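Local coordinates for mandelate racemase/muconate lactonizing enzyme-like protein (Roseovarius sp. TM1035, PDB 3RCY), which is probably a magnesium-dependent enzyme of the enolase superfamily, related to mandelate racemase and muconate lactonizing enzyme, at residues G21-L26 and Y42-G47; P172-G177 and E388-S393; T184-S189 and A219-Q224. One frame throughout, in Å; residues are numbered along the deposited sequence. Where two conformers were deposited one is given.

Contact 1: residues G21-L26 and Y42-G47; sequences GRYWIL and YAASVG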
ATOM      1  N   GLY A  21       0.007  36.021 -24.278  1.00 18.74           N
ATOM      2  CA  GLY A  21      -1.379  35.667 -24.625  1.00 18.55           C
ATOM      3  C   GLY A  21      -2.187  36.782 -25.276  1.00 18.63           C
ATOM      4  O   GLY A  21      -1.685  37.889 -25.475  1.00 18.49           O
ATOM      5  N   ARG A  22      -3.448  36.490 -25.597  1.00 18.65           N
ATOM      6  CA  ARG A  22      -4.298  37.422 -26.355  1.00 18.93           C
ATOM      7  C   ARG A  22      -4.740  38.655 -25.561  1.00 17.34           C
ATOM      8  O   ARG A  22      -4.896  39.736 -26.133  1.00 17.30           O
ATOM      9  CB  ARG A  22      -5.528  36.706 -26.928  1.00 20.56           C
ATOM     10  CG  ARG A  22      -5.240  35.846 -28.152  1.00 32.86           C
ATOM     11  CD  ARG A  22      -6.543  35.361 -28.793  1.00 23.56           C
ATOM     12  NE  ARG A  22      -6.305  34.576 -30.005  1.00 33.96           N
ATOM     13  CZ  ARG A  22      -5.999  33.280 -30.022  1.00 24.78           C
ATOM     14  NH1 ARG A  22      -5.883  32.589 -28.888  1.00 33.70           N
ATOM     15  NH2 ARG A  22      -5.800  32.669 -31.183  1.00 34.32           N
ATOM     16  N   TYR A  23      -4.956  38.491 -24.257  1.00 15.47           N
ATOM     17  CA  TYR A  23      -5.385  39.599 -23.399  1.00 14.91           C
ATOM     18  C   TYR A  23      -5.055  39.299 -21.945  1.00 14.13           C
ATOM     19  O   TYR A  23      -4.927  38.129 -21.552  1.00 13.65           O
ATOM     20  CB  TYR A  23      -6.898  39.885 -23.550  1.00 14.85           C
ATOM     21  CG  TYR A  23      -7.744  38.658 -23.292  1.00 14.98           C
ATOM     22  CD1 TYR A  23      -8.040  38.258 -21.985  1.00 14.29           C
ATOM     23  CD2 TYR A  23      -8.218  37.872 -24.354  1.00 14.66           C
ATOM     24  CE1 TYR A  23      -8.775  37.119 -21.736  1.00 14.65           C
ATOM     25  CE2 TYR A  23      -8.972  36.726 -24.110  1.00 14.49           C
ATOM     26  CZ  TYR A  23      -9.242  36.353 -22.797  1.00 14.43           C
ATOM     27  OH  TYR A  23      -9.977  35.213 -22.525  1.00 14.57           O
ATOM     28  N   TRP A  24      -4.928  40.363 -21.155  1.00 14.42           N
ATOM     29  CA  TRP A  24      -4.716  40.256 -19.714  1.00 14.78           C
ATOM     30  C   TRP A  24      -5.874  40.929 -18.995  1.00 15.19           C
ATOM     31  O   TRP A  24      -6.357  41.974 -19.429  1.00 15.67           O
ATOM     32  CB  TRP A  24      -3.395  40.913 -19.303  1.00 14.42           C
ATOM     33  CG  TRP A  24      -2.187  40.354 -20.002  1.00 14.30           C
ATOM     34  CD1 TRP A  24      -2.012  39.072 -20.448  1.00 14.32           C
ATOM     35  CD2 TRP A  24      -0.982  41.056 -20.319  1.00 14.59           C
ATOM     36  NE1 TRP A  24      -0.774  38.937 -21.031  1.00 14.28           N
ATOM     37  CE2 TRP A  24      -0.121  40.139 -20.965  1.00 14.14           C
ATOM     38  CE3 TRP A  24      -0.544  42.369 -20.118  1.00 14.44           C
ATOM     39  CZ2 TRP A  24       1.154  40.495 -21.416  1.00 14.85           C
ATOM     40  CZ3 TRP A  24       0.731  42.723 -20.561  1.00 15.31           C
ATOM     41  CH2 TRP A  24       1.559  41.790 -21.208  1.00 14.44           C
ATOM     42  N   ILE A  25      -6.322  40.318 -17.905  1.00 15.09           N
ATOM     43  CA  ILE A  25      -7.455  40.841 -17.148  1.00 15.01           C
ATOM     44  C   ILE A  25      -6.929  41.501 -15.885  1.00 14.93           C
ATOM     45  O   ILE A  25      -6.555  40.824 -14.926  1.00 14.40           O
ATOM     46  CB  ILE A  25      -8.496  39.741 -16.798  1.00 14.78           C
ATOM     47  CG1 ILE A  25      -9.024  39.075 -18.080  1.00 15.41           C
ATOM     48  CG2 ILE A  25      -9.657  40.345 -15.994  1.00 15.41           C
ATOM     49  CD1 ILE A  25      -9.755  37.742 -17.839  1.00 15.38           C
ATOM     50  N   LEU A  26      -6.893  42.829 -15.904  1.00 15.32           N
ATOM     51  CA  LEU A  26      -6.415  43.602 -14.764  1.00 15.40           C
ATOM     52  C   LEU A  26      -7.589  44.057 -13.912  1.00 15.32           C
ATOM     53  O   LEU A  26      -8.650  44.412 -14.439  1.00 15.63           O
ATOM     54  CB  LEU A  26      -5.611  44.821 -15.241  1.00 15.81           C
ATOM     55  CG  LEU A  26      -4.507  44.572 -16.285  1.00 19.49           C
ATOM     56  CD1 LEU A  26      -3.861  45.892 -16.673  1.00 16.07           C
ATOM     57  CD2 LEU A  26      -3.455  43.576 -15.777  1.00 15.79           C
ATOM     58  N   TYR A  42      -6.370  35.261 -13.926  1.00 15.21           N
ATOM     59  CA  TYR A  42      -5.947  34.292 -14.918  1.00 14.93           C
ATOM     60  C   TYR A  42      -7.064  33.258 -15.043  1.00 14.83           C
ATOM     61  O   TYR A  42      -7.172  32.329 -14.228  1.00 14.93           O
ATOM     62  CB  TYR A  42      -4.613  33.658 -14.499  1.00 14.73           C
ATOM     63  CG  TYR A  42      -3.882  32.938 -15.616  1.00 14.75           C
ATOM     64  CD1 TYR A  42      -3.286  33.650 -16.661  1.00 15.03           C
ATOM     65  CD2 TYR A  42      -3.774  31.549 -15.620  1.00 14.69           C
ATOM     66  CE1 TYR A  42      -2.612  32.997 -17.690  1.00 15.35           C
ATOM     67  CE2 TYR A  42      -3.100  30.880 -16.642  1.00 14.86           C
ATOM     68  CZ  TYR A  42      -2.518  31.614 -17.669  1.00 14.99           C
ATOM     69  OH  TYR A  42      -1.855  30.963 -18.684  1.00 15.73           O
ATOM     70  N   ALA A  43      -7.920  33.457 -16.043  1.00 14.17           N
ATOM     71  CA  ALA A  43      -9.115  32.645 -16.233  1.00 13.92           C
ATOM     72  C   ALA A  43      -9.651  32.841 -17.652  1.00 14.35           C
ATOM     73  O   ALA A  43     -10.029  33.956 -18.027  1.00 14.26           O
ATOM     74  CB  ALA A  43     -10.177  33.035 -15.210  1.00 13.43           C
ATOM     75  N   ALA A  44      -9.667  31.768 -18.439  1.00 14.14           N
ATOM     76  CA  ALA A  44     -10.125  31.858 -19.829  1.00 14.12           C
ATOM     77  C   ALA A  44     -10.984  30.680 -20.278  1.00 14.05           C
ATOM     78  O   ALA A  44     -11.047  30.388 -21.469  1.00 14.77           O
ATOM     79  CB  ALA A  44      -8.949  32.036 -20.771  1.00 14.17           C
ATOM     80  N   SER A  45     -11.668  30.018 -19.349  1.00 13.68           N
ATOM     81  CA  SER A  45     -12.650  28.997 -19.744  1.00 13.75           C
ATOM     82  C   SER A  45     -13.755  29.661 -20.563  1.00 13.86           C
ATOM     83  O   SER A  45     -14.297  29.062 -21.491  1.00 14.16           O
ATOM     84  CB  SER A  45     -13.256  28.298 -18.527  1.00 14.02           C
ATOM     85  OG  SER A  45     -12.246  27.899 -17.610  1.00 20.30           O
ATOM     86  N   VAL A  46     -14.080  30.897 -20.190  1.00 13.70           N
ATOM     87  CA  VAL A  46     -15.013  31.745 -20.933  1.00 14.26           C
ATOM     88  C   VAL A  46     -14.284  33.059 -21.240  1.00 14.79           C
ATOM     89  O   VAL A  46     -13.275  33.371 -20.601  1.00 15.17           O
ATOM     90  CB  VAL A  46     -16.325  31.995 -20.142  1.00 14.29           C
ATOM     91  CG1 VAL A  46     -17.148  30.711 -20.050  1.00 12.81           C
ATOM     92  CG2 VAL A  46     -16.035  32.560 -18.732  1.00 13.02           C
ATOM     93  N   GLY A  47     -14.785  33.807 -22.222  1.00 14.85           N
ATOM     94  CA  GLY A  47     -14.147  35.037 -22.679  1.00 14.95           C
ATOM     95  C   GLY A  47     -14.168  36.188 -21.680  1.00 15.45           C
ATOM     96  O   GLY A  47     -14.819  36.101 -20.626  1.00 14.07           O
TER
HETATM   97  O   HOH W   1     -11.063  35.150 -20.169  1.00  7.98           O
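The ring of Tyr-23 meets the loop 42-47 with its hydroxyl end, not with a face: OH lies 3.8 Å from Ala-44 CB and a little farther from Gly-47 CA, and these two carbons flank the hydroxyl on opposite sides of the ring plane. Elsewhere the ring of Tyr-23 packs against Tyr-380 and Pro-48. Ile-25 lies at one edge of the ring, CG1 4.1 Å from Tyr-23 CD1, which sets alongside each other the two side chains that 21-26 brings to the contact.

CG of Tyr-23 stands between the backbone N and the carbonyl carbon (chi1 55°), a rotamer that carries the hydroxyl across to the loop although CB itself does not point there. The polar link is made by a water. It accepts from Tyr-23 OH at 2.6 Å and donates to two carbonyls, Ala-43 O at 2.7 Å and Val-46 O at 2.9 Å. Beside it Ile-25 places the end of its side chain, CD1, 3.8 Å from Ala-43 O, a van der Waals approach to the same carbonyl.

The contact joins the start of strand 24-31 to the loop that leads from strand 36-41 into helix 48-63, with Gly-47 as N-cap, within the N-terminal domain of the family. The loop also faces another chain: Gly-47 N is bonded to Asp-57 of the second subunit, and Ser-45 to Asp-88 and Ser-81 there.

With only 155 Å² buried between the segments and every touching residue buried, direct packing is sparse. One water, taking the phenol proton, serves both carbonyls; both water protons are spent on the loop, which probably helps hold it beside the phenol.

Contact 2: residues P172-G177 and E388-S393; sequences PYTLRG and EMQEAS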
ATOM      1  N   PRO A 172       1.369  19.661 -30.821  1.00 20.92           N
ATOM      2  CA  PRO A 172       0.220  20.434 -30.372  1.00 21.46           C
ATOM      3  C   PRO A 172      -0.534  19.752 -29.241  1.00 21.45           C
ATOM      4  O   PRO A 172      -0.586  18.520 -29.176  1.00 21.27           O
ATOM      5  CB  PRO A 172      -0.658  20.510 -31.621  1.00 21.96           C
ATOM      6  CG  PRO A 172      -0.359  19.232 -32.368  1.00 33.31           C
ATOM      7  CD  PRO A 172       1.056  18.823 -31.997  1.00 21.83           C
ATOM      8  N   TYR A 173      -1.080  20.561 -28.342  1.00 21.29           N
ATOM      9  CA  TYR A 173      -2.069  20.077 -27.394  1.00 21.30           C
ATOM     10  C   TYR A 173      -3.445  20.201 -28.041  1.00 20.36           C
ATOM     11  O   TYR A 173      -3.730  21.206 -28.690  1.00 20.74           O
ATOM     12  CB  TYR A 173      -2.011  20.855 -26.080  1.00 22.24           C
ATOM     13  CG  TYR A 173      -1.791  22.355 -26.192  1.00 32.11           C
ATOM     14  CD1 TYR A 173      -0.497  22.893 -26.202  1.00 23.19           C
ATOM     15  CD2 TYR A 173      -2.874  23.241 -26.248  1.00 23.35           C
ATOM     16  CE1 TYR A 173      -0.284  24.276 -26.279  1.00 32.16           C
ATOM     17  CE2 TYR A 173      -2.672  24.628 -26.325  1.00 32.16           C
ATOM     18  CZ  TYR A 173      -1.377  25.134 -26.338  1.00 23.88           C
ATOM     19  OH  TYR A 173      -1.174  26.495 -26.414  1.00 32.63           O
ATOM     20  N   THR A 174      -4.281  19.176 -27.888  1.00 18.95           N
ATOM     21  CA  THR A 174      -5.622  19.213 -28.473  1.00 18.93           C
ATOM     22  C   THR A 174      -6.725  18.902 -27.452  1.00 18.33           C
ATOM     23  O   THR A 174      -6.474  18.342 -26.373  1.00 17.69           O
ATOM     24  CB  THR A 174      -5.785  18.274 -29.711  1.00 19.30           C
ATOM     25  OG1 THR A 174      -6.209  16.980 -29.279  1.00 22.61           O
ATOM     26  CG2 THR A 174      -4.490  18.152 -30.514  1.00 23.01           C
ATOM     27  N   LEU A 175      -7.950  19.259 -27.825  1.00 17.96           N
ATOM     28  CA  LEU A 175      -9.103  19.144 -26.940  1.00 17.70           C
ATOM     29  C   LEU A 175      -9.536  17.702 -26.669  1.00 16.72           C
ATOM     30  O   LEU A 175     -10.340  17.465 -25.782  1.00 16.22           O
ATOM     31  CB  LEU A 175     -10.279  19.980 -27.484  1.00 18.12           C
ATOM     32  CG  LEU A 175     -10.797  19.721 -28.902  1.00 24.13           C
ATOM     33  CD1 LEU A 175     -11.646  18.472 -28.948  1.00 19.16           C
ATOM     34  CD2 LEU A 175     -11.594  20.923 -29.417  1.00 19.32           C
ATOM     35  N   ARG A 176      -9.007  16.754 -27.441  1.00 17.22           N
ATOM     36  CA  ARG A 176      -9.361  15.340 -27.302  0.50 17.55           C
ATOM     37  C   ARG A 176      -8.816  14.738 -26.001  1.00 17.26           C
ATOM     38  O   ARG A 176      -9.360  13.752 -25.480  1.00 17.68           O
ATOM     39  CB  ARG A 176      -8.864  14.562 -28.526  0.50 18.32           C
ATOM     40  CG  ARG A 176      -9.400  15.121 -29.852  0.50 17.61           C
ATOM     41  CD  ARG A 176      -8.400  15.001 -30.994  0.50 19.17           C
ATOM     42  NE  ARG A 176      -8.919  15.616 -32.213  0.50 18.09           N
ATOM     43  CZ  ARG A 176      -9.924  15.114 -32.919  0.50 19.63           C
ATOM     44  NH1 ARG A 176     -10.504  13.992 -32.524  0.50 18.30           N
ATOM     45  NH2 ARG A 176     -10.350  15.725 -34.017  0.50 18.63           N
ATOM     46  N   GLY A 177      -7.754  15.343 -25.478  1.00 16.26           N
ATOM     47  CA  GLY A 177      -7.075  14.845 -24.283  1.00 16.01           C
ATOM     48  C   GLY A 177      -5.733  14.254 -24.668  1.00 16.07           C
ATOM     49  O   GLY A 177      -5.238  14.492 -25.772  1.00 16.81           O
ATOM     50  N   GLU A 388      -5.858  28.887 -26.487  1.00 27.18           N
ATOM     51  CA  GLU A 388      -6.858  27.953 -27.029  1.00 29.12           C
ATOM     52  C   GLU A 388      -6.271  26.578 -27.326  1.00 30.05           C
ATOM     53  O   GLU A 388      -5.069  26.456 -27.568  1.00 30.05           O
ATOM     54  CB  GLU A 388      -7.526  28.533 -28.285  1.00 30.04           C
ATOM     55  CG  GLU A 388      -8.542  29.630 -27.978  1.00 41.30           C
ATOM     56  CD  GLU A 388      -9.007  30.402 -29.203  1.00 31.62           C
ATOM     57  OE1 GLU A 388      -8.399  30.250 -30.288  1.00 42.07           O
ATOM     58  OE2 GLU A 388      -9.984  31.171 -29.071  1.00 41.75           O
ATOM     59  N   MET A 389      -7.122  25.552 -27.295  1.00 30.94           N
ATOM     60  CA  MET A 389      -6.708  24.176 -27.605  1.00 32.18           C
ATOM     61  C   MET A 389      -7.221  23.725 -28.968  1.00 33.73           C
ATOM     62  O   MET A 389      -8.411  23.835 -29.260  1.00 34.16           O
ATOM     63  CB  MET A 389      -7.165  23.187 -26.520  1.00 31.87           C
ATOM     64  CG  MET A 389      -6.526  23.424 -25.161  1.00 25.92           C
ATOM     65  SD  MET A 389      -6.819  22.126 -23.950  1.00 31.02           S
ATOM     66  CE  MET A 389      -5.401  21.056 -24.213  1.00 26.21           C
ATOM     67  N   GLN A 390      -6.304  23.210 -29.783  1.00 34.71           N
ATOM     68  CA  GLN A 390      -6.586  22.687 -31.125  1.00 35.74           C
ATOM     69  C   GLN A 390      -7.735  21.671 -31.157  1.00 36.09           C
ATOM     70  O   GLN A 390      -7.909  20.897 -30.216  1.00 34.96           O
ATOM     71  CB  GLN A 390      -5.316  22.015 -31.657  1.00 35.91           C
ATOM     72  CG  GLN A 390      -5.147  22.055 -33.157  1.00 43.51           C
ATOM     73  CD  GLN A 390      -3.804  21.499 -33.588  1.00 36.75           C
ATOM     74  OE1 GLN A 390      -2.835  22.244 -33.737  1.00 43.49           O
ATOM     75  NE2 GLN A 390      -3.737  20.183 -33.777  1.00 43.29           N
ATOM     76  N   GLU A 391      -8.514  21.679 -32.242  1.00 37.58           N
ATOM     77  CA  GLU A 391      -9.509  20.623 -32.473  1.00 38.81           C
ATOM     78  C   GLU A 391      -8.938  19.464 -33.301  1.00 40.30           C
ATOM     79  O   GLU A 391      -9.172  18.295 -32.978  1.00 40.49           O
ATOM     80  CB  GLU A 391     -10.806  21.166 -33.102  1.00 38.79           C
ATOM     81  CG  GLU A 391     -11.858  20.070 -33.351  1.00 36.00           C
ATOM     82  CD  GLU A 391     -13.291  20.577 -33.355  1.00 38.80           C
ATOM     83  OE1 GLU A 391     -13.649  21.414 -32.500  1.00 35.76           O
ATOM     84  OE2 GLU A 391     -14.067  20.108 -34.209  1.00 36.55           O
ATOM     85  N   ALA A 392      -8.195  19.797 -34.359  1.00 41.56           N
ATOM     86  CA  ALA A 392      -7.538  18.796 -35.206  1.00 42.87           C
ATOM     87  C   ALA A 392      -6.601  17.903 -34.388  1.00 43.72           C
ATOM     88  O   ALA A 392      -5.919  18.375 -33.476  1.00 43.32           O
ATOM     89  CB  ALA A 392      -6.776  19.472 -36.344  1.00 43.03           C
ATOM     90  N   SER A 393      -6.578  16.614 -34.719  1.00 44.99           N
ATOM     91  CA  SER A 393      -5.738  15.643 -34.015  1.00 45.94           C
ATOM     92  C   SER A 393      -4.248  15.838 -34.311  1.00 46.87           C
ATOM     93  O   SER A 393      -3.881  16.557 -35.250  1.00 46.98           O
ATOM     94  CB  SER A 393      -6.158  14.216 -34.384  1.00 46.23           C
ATOM     95  OG  SER A 393      -5.824  13.927 -35.731  1.00 51.03           O
TER
HETATM   96  O   HOH W   2      -3.632  23.909 -29.797  1.00 34.03           O
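Backbone bonds tie Thr-174 and Gln-390 into a single beta bridge. Leu-175 N donates to Gln-390 O at 2.9 Å, arriving nearly in line with the carbonyl, the C=O...N angle being 171°. The return bond, Gln-390 N to Tyr-173 O, is weak at 3.4 Å, and a water reinforces it by accepting from Gln-390 N and donating to Tyr-173 O. Thr-174 CA adds a C-H...O contact of 3.3 Å to Gln-390 O.

Side chains also reach for polar partners. In the conformer described, the chain of Arg-176 is bent at chi2 (146°), which brings NE over to Glu-391 O at 2.8 Å; with a weak second bond from NH2, two N-H groups fork onto one carbonyl, tilted 25° from the guanidinium plane. Ser-393 CB lies over one face of that group, while NH1 turns to Met-122 O of the third subunit. Within 388-393, Gln-390 NE2 donates almost straight to Ala-392 O at 2.8 Å, and the amide thus held lies against the ring of Pro-172. The carboxylate of Glu-391 forms a salt bridge with Arg-77 of the second subunit.

Apolar contacts fill in around these bonds. Met-389 CG sits 3.8 Å from Tyr-173 CD2, at the ring's edge, the two side chains crossing at about a right angle. Leu-175 CD2 rests 3.7 Å from Glu-391 CA.

The bridge connects the loop between strand 164-167 and helix 183-200 of the barrel domain with the tail that follows helix 372-376. Helix 71-80 of the second subunit lies against it, Arg-76 and Ser-80 bonding Leu-175 O, while the side chain of Tyr-173, whose ring meets that of His-211, is about 8 Å from the magnesium ion.

Contact 3: residues T184-S189 and A219-Q224; sequences TDISLS and AIRLGQ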
ATOM      1  N   THR A 184       8.192  11.628 -35.019  1.00 16.50           N
ATOM      2  CA  THR A 184       8.775  12.937 -35.328  1.00 16.64           C
ATOM      3  C   THR A 184       8.761  13.905 -34.136  1.00 16.12           C
ATOM      4  O   THR A 184       9.675  14.709 -34.002  1.00 16.10           O
ATOM      5  CB  THR A 184       8.090  13.604 -36.539  1.00 16.97           C
ATOM      6  OG1 THR A 184       6.677  13.595 -36.336  1.00 17.95           O
ATOM      7  CG2 THR A 184       8.428  12.857 -37.837  1.00 18.34           C
ATOM      8  N   ASP A 185       7.736  13.827 -33.284  1.00 15.82           N
ATOM      9  CA  ASP A 185       7.691  14.614 -32.035  1.00 15.49           C
ATOM     10  C   ASP A 185       8.821  14.210 -31.095  1.00 15.60           C
ATOM     11  O   ASP A 185       9.458  15.056 -30.452  1.00 15.98           O
ATOM     12  CB  ASP A 185       6.346  14.437 -31.304  1.00 15.50           C
ATOM     13  CG  ASP A 185       5.164  14.952 -32.108  1.00 18.27           C
ATOM     14  OD1 ASP A 185       5.322  15.966 -32.808  1.00 15.79           O
ATOM     15  OD2 ASP A 185       4.070  14.353 -32.027  1.00 16.01           O
ATOM     16  N   ILE A 186       9.048  12.905 -30.988  1.00 15.13           N
ATOM     17  CA  ILE A 186      10.117  12.405 -30.147  1.00 14.87           C
ATOM     18  C   ILE A 186      11.477  12.816 -30.702  1.00 14.84           C
ATOM     19  O   ILE A 186      12.290  13.377 -29.967  1.00 14.50           O
ATOM     20  CB  ILE A 186      10.012  10.876 -29.894  1.00 14.82           C
ATOM     21  CG1 ILE A 186       8.744  10.570 -29.076  1.00 15.38           C
ATOM     22  CG2 ILE A 186      11.268  10.365 -29.157  1.00 16.27           C
ATOM     23  CD1 ILE A 186       8.384   9.079 -28.969  1.00 15.14           C
ATOM     24  N   SER A 187      11.718  12.582 -31.992  1.00 15.07           N
ATOM     25  CA  SER A 187      13.013  12.915 -32.585  0.50 15.45           C
ATOM     26  C   SER A 187      13.285  14.416 -32.558  1.00 15.66           C
ATOM     27  O   SER A 187      14.420  14.843 -32.339  1.00 16.45           O
ATOM     28  CB  SER A 187      13.114  12.386 -34.011  0.50 15.82           C
ATOM     29  OG  SER A 187      12.928  10.985 -34.032  0.50 16.89           O
ATOM     30  N   LEU A 188      12.243  15.223 -32.778  1.00 15.14           N
ATOM     31  CA  LEU A 188      12.417  16.678 -32.721  1.00 15.17           C
ATOM     32  C   LEU A 188      12.765  17.128 -31.298  1.00 14.59           C
ATOM     33  O   LEU A 188      13.610  18.001 -31.110  1.00 14.22           O
ATOM     34  CB  LEU A 188      11.186  17.435 -33.224  1.00 15.11           C
ATOM     35  CG  LEU A 188      11.401  18.946 -33.445  1.00 16.93           C
ATOM     36  CD1 LEU A 188      12.441  19.219 -34.543  1.00 15.52           C
ATOM     37  CD2 LEU A 188      10.089  19.663 -33.764  1.00 15.04           C
ATOM     38  N   SER A 189      12.110  16.520 -30.309  1.00 14.18           N
ATOM     39  CA  SER A 189      12.373  16.830 -28.909  1.00 14.27           C
ATOM     40  C   SER A 189      13.819  16.512 -28.532  1.00 14.78           C
ATOM     41  O   SER A 189      14.448  17.275 -27.805  1.00 14.65           O
ATOM     42  CB  SER A 189      11.411  16.076 -27.986  1.00 13.69           C
ATOM     43  OG  SER A 189      10.083  16.527 -28.177  1.00 12.25           O
ATOM     44  N   ALA A 219       3.807  10.124 -22.561  1.00 12.83           N
ATOM     45  CA  ALA A 219       4.681  10.973 -21.748  1.00 12.85           C
ATOM     46  C   ALA A 219       5.929  10.233 -21.291  1.00 13.39           C
ATOM     47  O   ALA A 219       7.010  10.820 -21.203  1.00 13.63           O
ATOM     48  CB  ALA A 219       3.931  11.518 -20.540  1.00 12.35           C
ATOM     49  N   ILE A 220       5.770   8.944 -20.994  1.00 13.32           N
ATOM     50  CA  ILE A 220       6.895   8.091 -20.604  1.00 12.96           C
ATOM     51  C   ILE A 220       7.839   7.817 -21.786  1.00 13.32           C
ATOM     52  O   ILE A 220       9.057   7.910 -21.633  1.00 13.29           O
ATOM     53  CB  ILE A 220       6.412   6.786 -19.917  1.00 12.94           C
ATOM     54  CG1 ILE A 220       5.746   7.130 -18.569  1.00 11.97           C
ATOM     55  CG2 ILE A 220       7.583   5.795 -19.704  1.00 12.49           C
ATOM     56  CD1 ILE A 220       4.845   6.029 -18.005  1.00 13.09           C
ATOM     57  N   ARG A 221       7.286   7.508 -22.959  1.00 13.55           N
ATOM     58  CA  ARG A 221       8.120   7.303 -24.151  1.00 14.00           C
ATOM     59  C   ARG A 221       8.913   8.563 -24.530  1.00 14.36           C
ATOM     60  O   ARG A 221      10.091   8.475 -24.877  1.00 14.40           O
ATOM     61  CB  ARG A 221       7.290   6.818 -25.333  1.00 14.05           C
ATOM     62  CG  ARG A 221       6.717   5.413 -25.146  1.00 12.88           C
ATOM     63  CD  ARG A 221       6.127   4.879 -26.449  1.00 14.11           C
ATOM     64  NE  ARG A 221       7.076   4.986 -27.553  1.00 13.23           N
ATOM     65  CZ  ARG A 221       6.851   5.622 -28.700  1.00 14.45           C
ATOM     66  NH1 ARG A 221       5.673   6.207 -28.943  1.00 12.92           N
ATOM     67  NH2 ARG A 221       7.806   5.651 -29.619  1.00 12.76           N
ATOM     68  N   LEU A 222       8.273   9.728 -24.451  1.00 14.43           N
ATOM     69  CA  LEU A 222       8.965  10.984 -24.766  1.00 14.89           C
ATOM     70  C   LEU A 222       9.986  11.332 -23.687  1.00 14.48           C
ATOM     71  O   LEU A 222      11.128  11.707 -23.987  1.00 14.06           O
ATOM     72  CB  LEU A 222       7.974  12.139 -24.970  1.00 14.87           C
ATOM     73  CG  LEU A 222       8.602  13.531 -25.148  1.00 18.16           C
ATOM     74  CD1 LEU A 222       9.318  13.642 -26.482  1.00 15.35           C
ATOM     75  CD2 LEU A 222       7.543  14.608 -25.030  1.00 15.38           C
ATOM     76  N   GLY A 223       9.565  11.199 -22.436  1.00 14.76           N
ATOM     77  CA  GLY A 223      10.427  11.451 -21.285  1.00 15.00           C
ATOM     78  C   GLY A 223      11.732  10.679 -21.337  1.00 15.57           C
ATOM     79  O   GLY A 223      12.802  11.265 -21.185  1.00 15.43           O
ATOM     80  N   GLN A 224      11.653   9.364 -21.556  1.00 15.57           N
ATOM     81  CA  GLN A 224      12.851   8.534 -21.551  1.00 15.88           C
ATOM     82  C   GLN A 224      13.857   8.932 -22.648  1.00 15.81           C
ATOM     83  O   GLN A 224      15.067   8.838 -22.446  1.00 15.42           O
ATOM     84  CB  GLN A 224      12.497   7.035 -21.599  1.00 16.85           C
ATOM     85  CG  GLN A 224      12.002   6.510 -22.941  1.00 21.95           C
ATOM     86  CD  GLN A 224      11.514   5.070 -22.847  1.00 18.34           C
ATOM     87  OE1 GLN A 224      12.206   4.138 -23.264  1.00 22.17           O
ATOM     88  NE2 GLN A 224      10.325   4.884 -22.277  1.00 21.69           N
TER
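Ile-186 and Arg-221 meet at about a right angle, the methyl CD1 of the isoleucine standing 3.4 Å above one face of the guanidinium group. It sits off-centre, nearest to NH2 of Arg-221 at 3.5 Å. A bend at chi3 (52°) swings the arginine's end across to helix 183-200, and NH2 goes on to bond Ser-230 of the third subunit.

Leu-222 approaches the same helix differently. It and Ile-186 run antiparallel alongside each other, Leu-222 CD1 4.1 Å from Ile-186 CG1, and with CG anti to the backbone N (chi1 173°) that methyl is brought against Ser-189, 3.4 Å from OG and 3.5 Å from CB. Ser-189 OG is turned back to its own helix and donates to Asp-185 O at 2.8 Å. That carbonyl also receives Ser-189 N, one donor above and one below its plane.

Replacing Ser-189 by an alanine is likely to leave Asp-185 O with the backbone donor alone and to remove the oxygen that Leu-222 CD1 packs against.

The helices run roughly parallel, their local axes 9.8 Å apart and inclined by 29°, as neighbouring outer helices of a beta/alpha barrel do; strand 205-208 lies between them in sequence, and its Phe-208 touches both Ser-189 and Leu-222.

The joint is therefore held by methyl groups. Ser-189 OG is satisfied within its helix, so it can present itself to leucine without losing a bond, and the guanidinium can offer a face to Ile-186 while NH1 and NH2 bond elsewhere.

Overall arrangement
Contacts 1 and 3 are buried, whereas contact 2 lies at the surface of the chain, yet contact 2 is the richest in direct hydrogen bonds. Contact 1 belongs to the N-terminal domain and relies on a water; contact 3 joins two helices of the barrel domain through methyl packing, partly over a guanidinium face; contact 2 pairs loop with tail by backbone bonds and an arginine. Contacts 1 and 2 touch where Arg-22 packs near Glu-388, and both face the second subunit. The loop 172-177 of contact 2 leads into helix 183-200, which contact 3 holds; their centres are 18 Å apart, and both reach the third subunit through an arginine.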